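Local atomic coordinates of glutamate receptor kainate-like protein (Pleurobrachia bachei, PDB entry 4ZDM), a protein that probably serves as a subunit of a glycine-activated ion channel of the ionotropic glutamate receptor family, with a two-lobed domain that binds glycine. Residues M47-L52 and L230-M235; T38-I44 and L247-Y251; D126-P130 and V206-F212; S96-R101 and S146-L152. All coordinates share one frame. Residue numbers count along the deposited sequence, not the author numbering.

Contact 1 (M47-L52 and L230-M235)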
loop_
_atom_site.group_PDB
_atom_site.type_symbol
_atom_site.label_atom_id
_atom_site.label_comp_id
_atom_site.label_asym_id
_atom_site.label_seq_id
_atom_site.Cartn_x
_atom_site.Cartn_y
_atom_site.Cartn_z
ATOM N N MET A 47 -9.252 6.346 -16.697
ATOM C CA MET A 47 -10.588 5.916 -17.059
ATOM C C MET A 47 -11.024 4.684 -16.271
ATOM O O MET A 47 -12.181 4.556 -15.868
ATOM C CB MET A 47 -10.659 5.642 -18.568
ATOM C CG MET A 47 -10.431 6.840 -19.421
ATOM S SD MET A 47 -10.668 6.466 -21.182
ATOM C CE MET A 47 -9.928 4.818 -21.277
ATOM N N MET A 48 -10.091 3.765 -16.039
ATOM C CA MET A 48 -10.407 2.567 -15.269
ATOM C C MET A 48 -10.782 2.899 -13.836
ATOM O O MET A 48 -11.704 2.309 -13.288
ATOM C CB MET A 48 -9.196 1.621 -15.326
ATOM C CG MET A 48 -9.440 0.276 -14.725
ATOM S SD MET A 48 -7.975 -0.771 -14.651
ATOM C CE MET A 48 -7.844 -1.290 -16.336
ATOM N N SER A 49 -10.067 3.828 -13.230
ATOM C CA SER A 49 -10.352 4.182 -11.862
ATOM C C SER A 49 -11.747 4.768 -11.731
ATOM O O SER A 49 -12.455 4.518 -10.759
ATOM C CB SER A 49 -9.314 5.159 -11.357
ATOM O OG SER A 49 -9.536 6.462 -11.910
ATOM N N GLN A 50 -12.129 5.568 -12.721
ATOM C CA GLN A 50 -13.463 6.218 -12.686
ATOM C C GLN A 50 -14.538 5.174 -12.814
ATOM O O GLN A 50 -15.517 5.183 -12.065
ATOM C CB GLN A 50 -13.540 7.253 -13.798
ATOM C CG GLN A 50 -14.843 7.980 -13.856
ATOM C CD GLN A 50 -14.804 9.048 -14.935
ATOM O OE1 GLN A 50 -13.942 9.020 -15.824
ATOM N NE2 GLN A 50 -15.720 10.005 -14.851
ATOM N N ASP A 51 -14.367 4.179 -13.690
ATOM C CA ASP A 51 -15.318 3.108 -13.855
ATOM C C ASP A 51 -15.368 2.138 -12.684
ATOM O O ASP A 51 -16.457 1.832 -12.151
ATOM C CB ASP A 51 -15.013 2.357 -15.153
ATOM C CG ASP A 51 -16.120 1.440 -15.581
ATOM O OD1 ASP A 51 -16.254 0.349 -15.019
ATOM O OD2 ASP A 51 -16.896 1.845 -16.454
ATOM N N LEU A 52 -14.211 1.692 -12.223
ATOM C CA LEU A 52 -14.131 0.677 -11.180
ATOM C C LEU A 52 -14.143 1.278 -9.776
ATOM O O LEU A 52 -14.228 0.525 -8.813
ATOM C CB LEU A 52 -12.873 -0.166 -11.327
ATOM C CG LEU A 52 -12.817 -1.394 -12.238
ATOM C CD1 LEU A 52 -13.093 -0.962 -13.589
ATOM C CD2 LEU A 52 -11.499 -2.113 -12.192
ATOM N N LEU A 230 -12.953 -7.522 -12.943
ATOM C CA LEU A 230 -13.397 -6.168 -13.233
ATOM C C LEU A 230 -12.408 -5.423 -14.122
ATOM O O LEU A 230 -12.790 -4.674 -15.029
ATOM C CB LEU A 230 -13.660 -5.376 -11.937
ATOM C CG LEU A 230 -14.890 -5.835 -11.133
ATOM C CD1 LEU A 230 -14.888 -5.075 -9.813
ATOM C CD2 LEU A 230 -16.143 -5.559 -11.877
ATOM N N VAL A 231 -11.118 -5.627 -13.892
ATOM C CA VAL A 231 -10.086 -5.033 -14.737
ATOM C C VAL A 231 -10.221 -5.565 -16.160
ATOM O O VAL A 231 -10.166 -4.832 -17.123
ATOM C CB VAL A 231 -8.695 -5.323 -14.160
ATOM C CG1 VAL A 231 -7.585 -5.008 -15.098
ATOM C CG2 VAL A 231 -8.468 -4.523 -12.889
ATOM N N ASP A 232 -10.370 -6.878 -16.270
ATOM C CA ASP A 232 -10.493 -7.529 -17.599
ATOM C C ASP A 232 -11.694 -7.006 -18.382
ATOM O O ASP A 232 -11.571 -6.714 -19.567
ATOM C CB ASP A 232 -10.588 -9.031 -17.446
ATOM C CG ASP A 232 -9.283 -9.710 -17.090
ATOM O OD1 ASP A 232 -8.220 -9.079 -17.042
ATOM O OD2 ASP A 232 -9.337 -10.951 -16.818
ATOM N N THR A 233 -12.834 -6.852 -17.718
ATOM C CA THR A 233 -14.049 -6.367 -18.379
ATOM C C THR A 233 -13.827 -4.937 -18.853
ATOM O O THR A 233 -14.191 -4.570 -19.987
ATOM C CB THR A 233 -15.209 -6.475 -17.430
ATOM O OG1 THR A 233 -15.497 -7.883 -17.267
ATOM C CG2 THR A 233 -16.438 -5.771 -18.009
ATOM N N PHE A 234 -13.236 -4.096 -17.998
ATOM C CA PHE A 234 -12.977 -2.739 -18.423
ATOM C C PHE A 234 -12.024 -2.698 -19.607
ATOM O O PHE A 234 -12.247 -1.952 -20.579
ATOM C CB PHE A 234 -12.390 -1.911 -17.268
ATOM C CG PHE A 234 -12.097 -0.517 -17.677
ATOM C CD1 PHE A 234 -13.108 0.408 -17.700
ATOM C CD2 PHE A 234 -10.850 -0.175 -18.152
ATOM C CE1 PHE A 234 -12.896 1.675 -18.178
ATOM C CE2 PHE A 234 -10.644 1.145 -18.617
ATOM C CZ PHE A 234 -11.668 2.006 -18.603
ATOM N N MET A 235 -10.929 -3.469 -19.554
ATOM C CA MET A 235 -9.966 -3.431 -20.607
ATOM C C MET A 235 -10.572 -3.886 -21.933
ATOM O O MET A 235 -10.276 -3.320 -23.000
ATOM C CB MET A 235 -8.761 -4.293 -20.239
ATOM C CG MET A 235 -7.585 -4.132 -21.152
ATOM S SD MET A 235 -6.657 -2.621 -20.830
ATOM C CE MET A 235 -5.553 -3.193 -19.547
#

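Contact 2 (T38-I44 and L247-Y251)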
loop_
_atom_site.group_PDB
_atom_site.type_symbol
_atom_site.label_atom_id
_atom_site.label_comp_id
_atom_site.label_asym_id
_atom_site.label_seq_id
_atom_site.Cartn_x
_atom_site.Cartn_y
_atom_site.Cartn_z
ATOM N N THR A 38 1.768 11.675 -18.066
ATOM C CA THR A 38 0.928 11.458 -19.243
ATOM C C THR A 38 1.292 10.108 -19.871
ATOM O O THR A 38 2.153 9.406 -19.332
ATOM C CB THR A 38 1.089 12.570 -20.321
ATOM O OG1 THR A 38 2.460 12.533 -20.775
ATOM C CG2 THR A 38 0.710 13.945 -19.763
ATOM N N GLY A 39 0.582 9.722 -20.931
ATOM C CA GLY A 39 0.840 8.494 -21.652
ATOM C C GLY A 39 -0.415 7.660 -21.834
ATOM O O GLY A 39 -1.419 7.832 -21.158
ATOM N N VAL A 40 -0.341 6.742 -22.770
ATOM C CA VAL A 40 -1.458 5.853 -23.093
ATOM C C VAL A 40 -1.984 5.170 -21.851
ATOM O O VAL A 40 -3.199 5.140 -21.569
ATOM C CB VAL A 40 -1.028 4.794 -24.141
ATOM C CG1 VAL A 40 -2.119 3.746 -24.321
ATOM C CG2 VAL A 40 -0.666 5.445 -25.456
ATOM N N ASN A 41 -1.082 4.600 -21.088
ATOM C CA ASN A 41 -1.502 3.756 -19.969
ATOM C C ASN A 41 -1.961 4.599 -18.773
ATOM O O ASN A 41 -2.793 4.144 -17.983
ATOM C CB ASN A 41 -0.376 2.830 -19.523
ATOM C CG ASN A 41 -0.018 1.781 -20.537
ATOM O OD1 ASN A 41 -0.231 1.943 -21.747
ATOM N ND2 ASN A 41 0.615 0.708 -20.071
ATOM N N VAL A 42 -1.411 5.820 -18.624
ATOM C CA VAL A 42 -1.851 6.748 -17.608
ATOM C C VAL A 42 -3.304 7.102 -17.874
ATOM O O VAL A 42 -4.112 7.134 -16.956
ATOM C CB VAL A 42 -0.914 7.989 -17.598
ATOM C CG1 VAL A 42 -1.428 9.033 -16.656
ATOM C CG2 VAL A 42 0.485 7.529 -17.230
ATOM N N GLU A 43 -3.638 7.353 -19.148
ATOM C CA GLU A 43 -5.021 7.633 -19.475
ATOM C C GLU A 43 -5.931 6.407 -19.316
ATOM O O GLU A 43 -7.063 6.507 -18.795
ATOM C CB GLU A 43 -5.141 8.203 -20.900
ATOM C CG GLU A 43 -4.443 9.556 -20.994
ATOM C CD GLU A 43 -4.858 10.376 -22.220
ATOM O OE1 GLU A 43 -3.929 10.949 -22.810
ATOM O OE2 GLU A 43 -6.083 10.457 -22.485
ATOM N N ILE A 44 -5.447 5.219 -19.666
ATOM C CA ILE A 44 -6.219 4.004 -19.427
ATOM C C ILE A 44 -6.549 3.861 -17.943
ATOM O O ILE A 44 -7.674 3.557 -17.551
ATOM C CB ILE A 44 -5.496 2.750 -19.947
ATOM C CG1 ILE A 44 -5.471 2.751 -21.464
ATOM C CG2 ILE A 44 -6.119 1.447 -19.405
ATOM C CD1 ILE A 44 -4.642 1.633 -22.074
ATOM N N LEU A 247 -5.917 6.061 -28.437
ATOM C CA LEU A 247 -4.929 6.671 -27.527
ATOM C C LEU A 247 -3.547 6.522 -28.065
ATOM O O LEU A 247 -2.755 7.460 -28.015
ATOM C CB LEU A 247 -5.023 6.042 -26.123
ATOM C CG LEU A 247 -6.194 6.412 -25.265
ATOM C CD1 LEU A 247 -6.309 5.524 -24.059
ATOM C CD2 LEU A 247 -6.033 7.891 -24.824
ATOM N N TYR A 248 -3.214 5.326 -28.530
ATOM C CA TYR A 248 -1.878 5.094 -29.049
ATOM C C TYR A 248 -1.601 6.023 -30.220
ATOM O O TYR A 248 -0.554 6.684 -30.292
ATOM C CB TYR A 248 -1.703 3.640 -29.458
ATOM C CG TYR A 248 -0.264 3.259 -29.681
ATOM C CD1 TYR A 248 0.341 3.535 -30.898
ATOM C CD2 TYR A 248 0.481 2.662 -28.688
ATOM C CE1 TYR A 248 1.661 3.228 -31.101
ATOM C CE2 TYR A 248 1.787 2.320 -28.899
ATOM C CZ TYR A 248 2.366 2.606 -30.082
ATOM O OH TYR A 248 3.689 2.292 -30.309
ATOM N N ALA A 249 -2.542 6.089 -31.136
ATOM C CA ALA A 249 -2.381 6.990 -32.285
ATOM C C ALA A 249 -2.255 8.440 -31.877
ATOM O O ALA A 249 -1.458 9.222 -32.482
ATOM C CB ALA A 249 -3.549 6.796 -33.257
ATOM N N LYS A 250 -2.996 8.873 -30.856
ATOM C CA LYS A 250 -2.875 10.239 -30.398
ATOM C C LYS A 250 -1.449 10.550 -29.940
ATOM O O LYS A 250 -0.879 11.622 -30.274
ATOM C CB LYS A 250 -3.867 10.512 -29.275
ATOM C CG LYS A 250 -3.766 11.907 -28.716
ATOM C CD LYS A 250 -4.777 12.180 -27.627
ATOM C CE LYS A 250 -4.359 11.499 -26.362
ATOM N NZ LYS A 250 -5.303 11.911 -25.298
ATOM N N TYR A 251 -0.852 9.660 -29.144
ATOM C CA TYR A 251 0.492 9.916 -28.679
ATOM C C TYR A 251 1.526 9.793 -29.781
ATOM O O TYR A 251 2.490 10.576 -29.810
ATOM C CB TYR A 251 0.826 8.963 -27.498
ATOM C CG TYR A 251 0.251 9.466 -26.193
ATOM C CD1 TYR A 251 0.941 10.370 -25.420
ATOM C CD2 TYR A 251 -1.003 9.097 -25.770
ATOM C CE1 TYR A 251 0.410 10.864 -24.272
ATOM C CE2 TYR A 251 -1.576 9.612 -24.624
ATOM C CZ TYR A 251 -0.863 10.487 -23.867
ATOM O OH TYR A 251 -1.361 11.010 -22.716
#

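Contact 3 (D126-P130 and V206-F212)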
loop_
_atom_site.group_PDB
_atom_site.type_symbol
_atom_site.label_atom_id
_atom_site.label_comp_id
_atom_site.label_asym_id
_atom_site.label_seq_id
_atom_site.Cartn_x
_atom_site.Cartn_y
_atom_site.Cartn_z
ATOM N N ASP A 126 23.124 -3.954 -44.505
ATOM C CA ASP A 126 22.278 -4.453 -43.438
ATOM C C ASP A 126 22.035 -5.945 -43.626
ATOM O O ASP A 126 22.116 -6.479 -44.735
ATOM C CB ASP A 126 20.949 -3.708 -43.402
ATOM C CG ASP A 126 21.115 -2.201 -43.510
ATOM O OD1 ASP A 126 22.128 -1.650 -43.015
ATOM O OD2 ASP A 126 20.222 -1.565 -44.102
ATOM N N LEU A 127 21.753 -6.603 -42.512
ATOM C CA LEU A 127 21.400 -8.009 -42.480
ATOM C C LEU A 127 19.985 -8.209 -42.992
ATOM O O LEU A 127 19.212 -7.253 -43.098
ATOM C CB LEU A 127 21.532 -8.526 -41.051
ATOM C CG LEU A 127 22.945 -8.358 -40.481
ATOM C CD1 LEU A 127 23.004 -8.689 -39.009
ATOM C CD2 LEU A 127 23.893 -9.264 -41.234
ATOM N N SER A 128 19.634 -9.448 -43.293
ATOM C CA SER A 128 18.327 -9.712 -43.877
ATOM C C SER A 128 17.405 -10.430 -42.896
ATOM O O SER A 128 16.183 -10.378 -43.024
ATOM C CB SER A 128 18.473 -10.533 -45.161
ATOM O OG SER A 128 19.202 -9.798 -46.142
ATOM N N HIS A 129 17.989 -11.123 -41.929
ATOM C CA HIS A 129 17.202 -11.834 -40.919
ATOM C C HIS A 129 17.952 -11.746 -39.609
ATOM O O HIS A 129 19.164 -11.767 -39.607
ATOM C CB HIS A 129 16.980 -13.306 -41.263
ATOM C CG HIS A 129 16.547 -13.536 -42.674
ATOM N ND1 HIS A 129 15.261 -13.293 -43.105
ATOM C CD2 HIS A 129 17.231 -13.987 -43.753
ATOM C CE1 HIS A 129 15.172 -13.587 -44.390
ATOM N NE2 HIS A 129 16.353 -14.005 -44.808
ATOM N N PRO A 130 17.237 -11.629 -38.481
ATOM C CA PRO A 130 17.936 -11.503 -37.195
ATOM C C PRO A 130 18.907 -12.610 -36.831
ATOM O O PRO A 130 19.949 -12.345 -36.214
ATOM C CB PRO A 130 16.781 -11.465 -36.187
ATOM C CG PRO A 130 15.647 -10.926 -36.939
ATOM C CD PRO A 130 15.786 -11.459 -38.328
ATOM N N VAL A 206 16.511 1.127 -39.425
ATOM C CA VAL A 206 15.709 0.131 -40.132
ATOM C C VAL A 206 15.535 -1.143 -39.312
ATOM O O VAL A 206 16.336 -1.460 -38.427
ATOM C CB VAL A 206 16.339 -0.233 -41.471
ATOM C CG1 VAL A 206 16.467 1.025 -42.340
ATOM C CG2 VAL A 206 17.668 -0.900 -41.271
ATOM N N GLN A 207 14.521 -1.911 -39.679
ATOM C CA GLN A 207 14.273 -3.199 -39.050
ATOM C C GLN A 207 14.850 -4.326 -39.898
ATOM O O GLN A 207 14.677 -4.364 -41.117
ATOM C CB GLN A 207 12.770 -3.410 -38.832
ATOM C CG GLN A 207 12.486 -4.761 -38.223
ATOM C CD GLN A 207 11.041 -4.957 -37.660
ATOM O OE1 GLN A 207 10.679 -6.069 -37.214
ATOM N NE2 GLN A 207 10.262 -3.931 -37.653
ATOM N N ILE A 208 15.579 -5.211 -39.259
ATOM C CA ILE A 208 16.124 -6.385 -39.942
ATOM C C ILE A 208 15.101 -7.512 -40.030
ATOM O O ILE A 208 14.716 -8.100 -39.007
ATOM C CB ILE A 208 17.339 -6.901 -39.221
ATOM C CG1 ILE A 208 18.459 -5.863 -39.227
ATOM C CG2 ILE A 208 17.826 -8.208 -39.862
ATOM C CD1 ILE A 208 19.537 -6.105 -38.206
ATOM N N GLY A 209 14.662 -7.815 -41.247
ATOM C CA GLY A 209 13.693 -8.866 -41.405
ATOM C C GLY A 209 12.351 -8.550 -40.780
ATOM O O GLY A 209 11.961 -7.391 -40.645
ATOM N N GLU A 210 11.648 -9.612 -40.411
ATOM C CA GLU A 210 10.304 -9.535 -39.916
ATOM C C GLU A 210 10.242 -9.510 -38.381
ATOM O O GLU A 210 11.168 -9.934 -37.704
ATOM C CB GLU A 210 9.492 -10.727 -40.436
ATOM C CG GLU A 210 9.368 -10.772 -41.966
ATOM C CD GLU A 210 8.640 -9.555 -42.536
ATOM O OE1 GLU A 210 7.489 -9.309 -42.118
ATOM O OE2 GLU A 210 9.218 -8.830 -43.383
ATOM N N THR A 211 9.138 -8.996 -37.845
ATOM C CA THR A 211 8.821 -9.094 -36.420
ATOM C C THR A 211 8.759 -10.561 -36.073
ATOM O O THR A 211 8.462 -11.378 -36.946
ATOM C CB THR A 211 7.523 -8.328 -36.123
ATOM O OG1 THR A 211 7.786 -6.929 -36.388
ATOM C CG2 THR A 211 7.003 -8.537 -34.636
ATOM N N PHE A 212 9.167 -10.900 -34.853
ATOM C CA PHE A 212 9.179 -12.289 -34.408
ATOM C C PHE A 212 8.793 -12.434 -32.956
ATOM O O PHE A 212 8.823 -11.484 -32.170
ATOM C CB PHE A 212 10.580 -12.926 -34.687
ATOM C CG PHE A 212 11.746 -12.253 -34.020
ATOM C CD1 PHE A 212 12.225 -11.041 -34.461
ATOM C CD2 PHE A 212 12.417 -12.863 -32.989
ATOM C CE1 PHE A 212 13.337 -10.414 -33.854
ATOM C CE2 PHE A 212 13.533 -12.239 -32.408
ATOM C CZ PHE A 212 13.960 -11.038 -32.834
HETATM O O HOH W 1 13.000 -12.382 -40.942
#

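Contact 4 (S96-R101 and S146-L152). With NA (sodium ion), chain E; GLY (glycine), chain B.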
loop_
_atom_site.group_PDB
_atom_site.type_symbol
_atom_site.label_atom_id
_atom_site.label_comp_id
_atom_site.label_asym_id
_atom_site.label_seq_id
_atom_site.Cartn_x
_atom_site.Cartn_y
_atom_site.Cartn_z
ATOM N N SER A 96 4.801 -7.301 -20.755
ATOM C CA SER A 96 4.749 -8.396 -21.683
ATOM C C SER A 96 4.458 -9.709 -20.983
ATOM O O SER A 96 5.114 -10.105 -20.004
ATOM C CB SER A 96 6.074 -8.490 -22.426
ATOM O OG SER A 96 6.334 -7.203 -22.954
ATOM N N ASN A 97 3.479 -10.438 -21.544
ATOM C CA ASN A 97 3.052 -11.721 -21.035
ATOM C C ASN A 97 3.939 -12.780 -21.636
ATOM O O ASN A 97 3.927 -13.017 -22.841
ATOM C CB ASN A 97 1.578 -11.915 -21.401
ATOM C CG ASN A 97 0.993 -13.183 -20.903
ATOM O OD1 ASN A 97 1.707 -14.143 -20.599
ATOM N ND2 ASN A 97 -0.350 -13.185 -20.779
ATOM N N ASN A 98 4.768 -13.378 -20.798
ATOM C CA ASN A 98 5.594 -14.511 -21.213
ATOM C C ASN A 98 5.419 -15.613 -20.195
ATOM O O ASN A 98 4.898 -15.419 -19.070
ATOM C CB ASN A 98 7.069 -14.130 -21.431
ATOM C CG ASN A 98 7.772 -13.677 -20.184
ATOM O OD1 ASN A 98 7.701 -14.315 -19.148
ATOM N ND2 ASN A 98 8.510 -12.597 -20.303
ATOM N N ALA A 99 5.826 -16.828 -20.577
ATOM C CA ALA A 99 5.536 -17.987 -19.765
ATOM C C ALA A 99 6.282 -17.977 -18.453
ATOM O O ALA A 99 5.742 -18.444 -17.439
ATOM C CB ALA A 99 5.877 -19.276 -20.553
ATOM N N VAL A 100 7.469 -17.428 -18.418
ATOM C CA VAL A 100 8.181 -17.416 -17.145
ATOM C C VAL A 100 7.478 -16.502 -16.113
ATOM O O VAL A 100 7.348 -16.865 -14.931
ATOM C CB VAL A 100 9.607 -17.014 -17.336
ATOM C CG1 VAL A 100 10.289 -17.053 -15.998
ATOM C CG2 VAL A 100 10.328 -18.002 -18.252
ATOM N N ARG A 101 7.028 -15.314 -16.538
ATOM C CA ARG A 101 6.242 -14.482 -15.663
ATOM C C ARG A 101 4.904 -15.061 -15.292
ATOM O O ARG A 101 4.499 -14.963 -14.124
ATOM C CB ARG A 101 6.038 -13.124 -16.336
ATOM C CG ARG A 101 7.325 -12.322 -16.517
ATOM C CD ARG A 101 7.101 -11.077 -17.363
ATOM N NE ARG A 101 8.320 -10.256 -17.365
ATOM C CZ ARG A 101 8.397 -9.101 -17.999
ATOM N NH1 ARG A 101 7.405 -8.690 -18.798
ATOM N NH2 ARG A 101 9.467 -8.336 -17.882
ATOM N N SER A 146 16.661 -7.843 -17.632
ATOM C CA SER A 146 15.426 -7.949 -16.831
ATOM C C SER A 146 14.235 -7.322 -17.538
ATOM O O SER A 146 13.305 -6.835 -16.899
ATOM C CB SER A 146 15.609 -7.341 -15.442
ATOM O OG SER A 146 16.573 -8.098 -14.690
ATOM N N ARG A 147 14.202 -7.426 -18.855
ATOM C CA ARG A 147 13.086 -6.985 -19.667
ATOM C C ARG A 147 12.668 -8.175 -20.543
ATOM O O ARG A 147 13.416 -9.117 -20.704
ATOM C CB ARG A 147 13.501 -5.758 -20.500
ATOM C CG ARG A 147 12.413 -5.068 -21.223
ATOM C CD ARG A 147 12.989 -3.978 -22.111
ATOM N NE ARG A 147 12.089 -3.393 -23.087
ATOM C CZ ARG A 147 11.296 -2.376 -22.854
ATOM N NH1 ARG A 147 11.157 -1.884 -21.623
ATOM N NH2 ARG A 147 10.580 -1.892 -23.864
ATOM N N ASN A 148 11.439 -8.164 -21.059
ATOM C CA ASN A 148 10.896 -9.329 -21.754
ATOM C C ASN A 148 11.684 -9.879 -22.948
ATOM O O ASN A 148 11.790 -11.096 -23.069
ATOM C CB ASN A 148 9.479 -8.972 -22.180
ATOM C CG ASN A 148 8.856 -9.996 -23.124
ATOM O OD1 ASN A 148 8.543 -11.124 -22.747
ATOM N ND2 ASN A 148 8.643 -9.571 -24.377
ATOM N N PRO A 149 12.267 -9.046 -23.830
ATOM C CA PRO A 149 13.008 -9.684 -24.927
ATOM C C PRO A 149 14.108 -10.644 -24.469
ATOM O O PRO A 149 14.149 -11.737 -25.015
ATOM C CB PRO A 149 13.574 -8.486 -25.721
ATOM C CG PRO A 149 12.546 -7.392 -25.422
ATOM C CD PRO A 149 12.231 -7.581 -23.987
ATOM N N GLU A 150 14.933 -10.267 -23.482
ATOM C CA GLU A 150 15.986 -11.138 -22.973
ATOM C C GLU A 150 15.326 -12.403 -22.433
ATOM O O GLU A 150 15.799 -13.496 -22.734
ATOM C CB GLU A 150 16.786 -10.448 -21.883
ATOM C CG GLU A 150 17.898 -11.311 -21.285
ATOM C CD GLU A 150 18.456 -10.754 -19.978
ATOM O OE1 GLU A 150 17.683 -10.387 -19.056
ATOM O OE2 GLU A 150 19.701 -10.696 -19.884
ATOM N N LEU A 151 14.257 -12.239 -21.648
ATOM C CA LEU A 151 13.600 -13.353 -20.957
ATOM C C LEU A 151 13.063 -14.303 -22.020
ATOM O O LEU A 151 13.190 -15.514 -21.881
ATOM C CB LEU A 151 12.459 -12.886 -20.035
ATOM C CG LEU A 151 12.595 -12.279 -18.634
ATOM C CD1 LEU A 151 11.180 -12.273 -17.914
ATOM C CD2 LEU A 151 13.597 -13.025 -17.798
ATOM N N LEU A 152 12.398 -13.776 -23.059
ATOM C CA LEU A 152 11.916 -14.605 -24.169
ATOM C C LEU A 152 12.955 -15.354 -24.914
ATOM O O LEU A 152 12.791 -16.529 -25.245
ATOM C CB LEU A 152 11.191 -13.762 -25.230
ATOM C CG LEU A 152 9.787 -13.365 -24.903
ATOM C CD1 LEU A 152 9.234 -12.552 -26.080
ATOM C CD2 LEU A 152 8.876 -14.575 -24.560
HETATM NA NA NA E . 21.094 -9.779 -18.249
HETATM N N GLY B . 7.356 -4.174 -21.950
HETATM C CA GLY B . 8.644 -4.635 -21.371
HETATM C C GLY B . 8.520 -5.755 -20.399
HETATM O O GLY B . 9.523 -6.320 -19.936
HETATM O OXT GLY B . 7.376 -6.147 -20.015
HETATM O O HOH W 2 22.470 -12.038 -18.105
#

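Contact 1 (M47-L52 and L230-M235)
Phe234 lays its ring against the backbone of Met48, a clear example of how one aromatic knob can join two helices without a single hydrogen bond. The CA of Met48 lies over the ring face in a CH-pi contact, 3.7 Å from the ring centroid and 16° off its normal. With chi1 t, the ring leaves helix 228-240 to sit as a knob in a hole formed by Met47, Met48, Asp51 and Leu52. The rim of that hole is close all round: Met47 CB lies 3.8 Å from Phe234 CZ, Asp51 CB 3.7 Å from Phe234 CD1, and Leu52 CD1 3.9 Å from Phe234 CB. Met48 adds an oblique Met-aromatic contact, its SD 5.5 Å from the centroid of the Phe234 ring, and its CE then reaches on to Val231 CG1 at 3.9 Å. One turn further along, Leu52 CD2 meets Leu230 CB and Val231 CG2, both at 3.9 Å. The segment axes approach to 10.6 Å with their directions 120° apart, so the helices cross obliquely, and the contact runs for one turn, from Met48 opposite Phe234 to Leu52 opposite Leu230. Met48 and Met235 also rest on Phe219 of strand 205-221. Helices packed together on a shared sheet in this way are a feature of lobe 1 in the periplasmic-binding-protein-like ligand-binding domains of glutamate receptors.

Contact 2 (T38-I44 and L247-Y251)
Lobe 1 of the two-lobed ligand-binding domain illustrates here how the start of one helix can be tied to a later helix by a tyrosine hydroxyl. Thr38 comes first, its CB 3.8 Å from Tyr251 OH and near the plane of that ring. Gly39 follows at the N-cap position of helix 40-52; its backbone angles would jam a CB against the preceding carbonyl, and its CA lies over a face of the Tyr251 ring. Val40 presents its backbone N to the same ring face, while its CG2 packs 3.7 Å from Tyr251 CD2 and its CG1 4.1 Å from Leu247 CB. The next two residues leave the interface, Asn41 turning to hydrogen-bond the carbonyl of Val92. Glu43 brings the charge: it forms a salt bridge with Lys250, NZ to OE1 being 3.0 Å, and its OE2 lies 3.5 Å from Leu247 CD2. Ile44 closes the series with CG1 3.9 Å from Leu247 CD1. The segment axes, 10.2 Å apart, run at 138°, and polar and apolar contacts share the interface. Tyr251 OH joins two polar groups of segment 38-44, accepting from Gly39 N at 2.9 Å and donating to Glu43 OE1 at 2.6 Å.

Contact 3 (D126-P130 and V206-F212)
In lobe 2 of the periplasmic-binding-protein-like fold, a loop that follows strand 112-121 folds back over the irregular part of strand 205-221, an example of close fit without direct hydrogen bonds. Apolar contacts dominate. Ile208 is the main filler: its CG2 lies 3.9 Å from Leu127 CB and 4.1 Å from Pro130 CD, while Pro130 CG rests 3.9 Å from Phe212 CE1. Backbone proximity is the second element. Ser128 O comes within 3.3 Å of Gly209 CA, and a CB on Gly209 would collide with that oxygen; the positive phi there also favours glycine. The polar end of Asp126 has its partners outside the pair: it bonds Ser122 OG and Asp123 N, although its OD2 also passes 3.9 Å from Val206 CG2. A water supplies the polar link between the two segments, accepting from Glu210 N at 3.1 Å and hydrogen-bonded to His129 ND1 at 3.3 Å.

Contact 4 (S96-R101 and S146-L152)
The extended side chain of Arg101 lets a residue with a remote backbone bond the ligand directly: with chi1 m, chi2 and chi3 t and chi4 -179°, its NH1 donates to GLY OXT at 2.8 Å and its NH2 to GLY O at 2.9 Å. NH1 also donates to Ser96 O at 3.0 Å, Asn148 CB lies over one face of the group, and Leu151 CD1 packs 3.5 Å from Arg101 NE. Asn148, chi1 t, turns its OD1 to accept from Asn98 ND2 at 2.9 Å, while its backbone N reaches GLY O, also at 2.9 Å. Asn98 takes the p rotamer, so its OD1 caps helix 99-102 by accepting from Arg101 N at 2.9 Å. Arg147, t through chi3 until chi4 turns to 88°, places a guanidinium face over GLY CA and forms salt bridges with Glu17 and Asp190. Ser96 N holds GLY OXT at 2.9 Å, and its hydroxyl bonds Glu191. Farther off, Glu150 OE2 binds sodium at 2.3 Å, beside Asp145. Lobe 1 thus meets lobe 2: the N-cap of helix 99-102 packs against Leu151 and Leu152 in the first turn of helix 148-155, whose start points at the glycine carboxylate, beside Phe215 of strand 205-221 and Glu191 of strand 186-192.

In the fold
Contacts 1 and 2 share helix 40-52 in lobe 1, their centres about 15 Å apart; they touch where Phe234 CE2 comes within 4.0 Å of Ile44 O. Segment 47-52 follows 38-44, and helix 228-240 precedes 243-254, so contact 1 is nested inside the loop closed by contact 2. Both loops enclose contacts 3 and 4, whose segments alternate along the chain. Contact 3 belongs to the other lobe, its centre about 38 Å from that of contact 1 and across the centre of the chain. Contact 4 bridges the lobes, its centre about 21 Å from that of contact 3. Glycine lies between the two lobes, consistent with the ligand-induced cleft closure known for this receptor family.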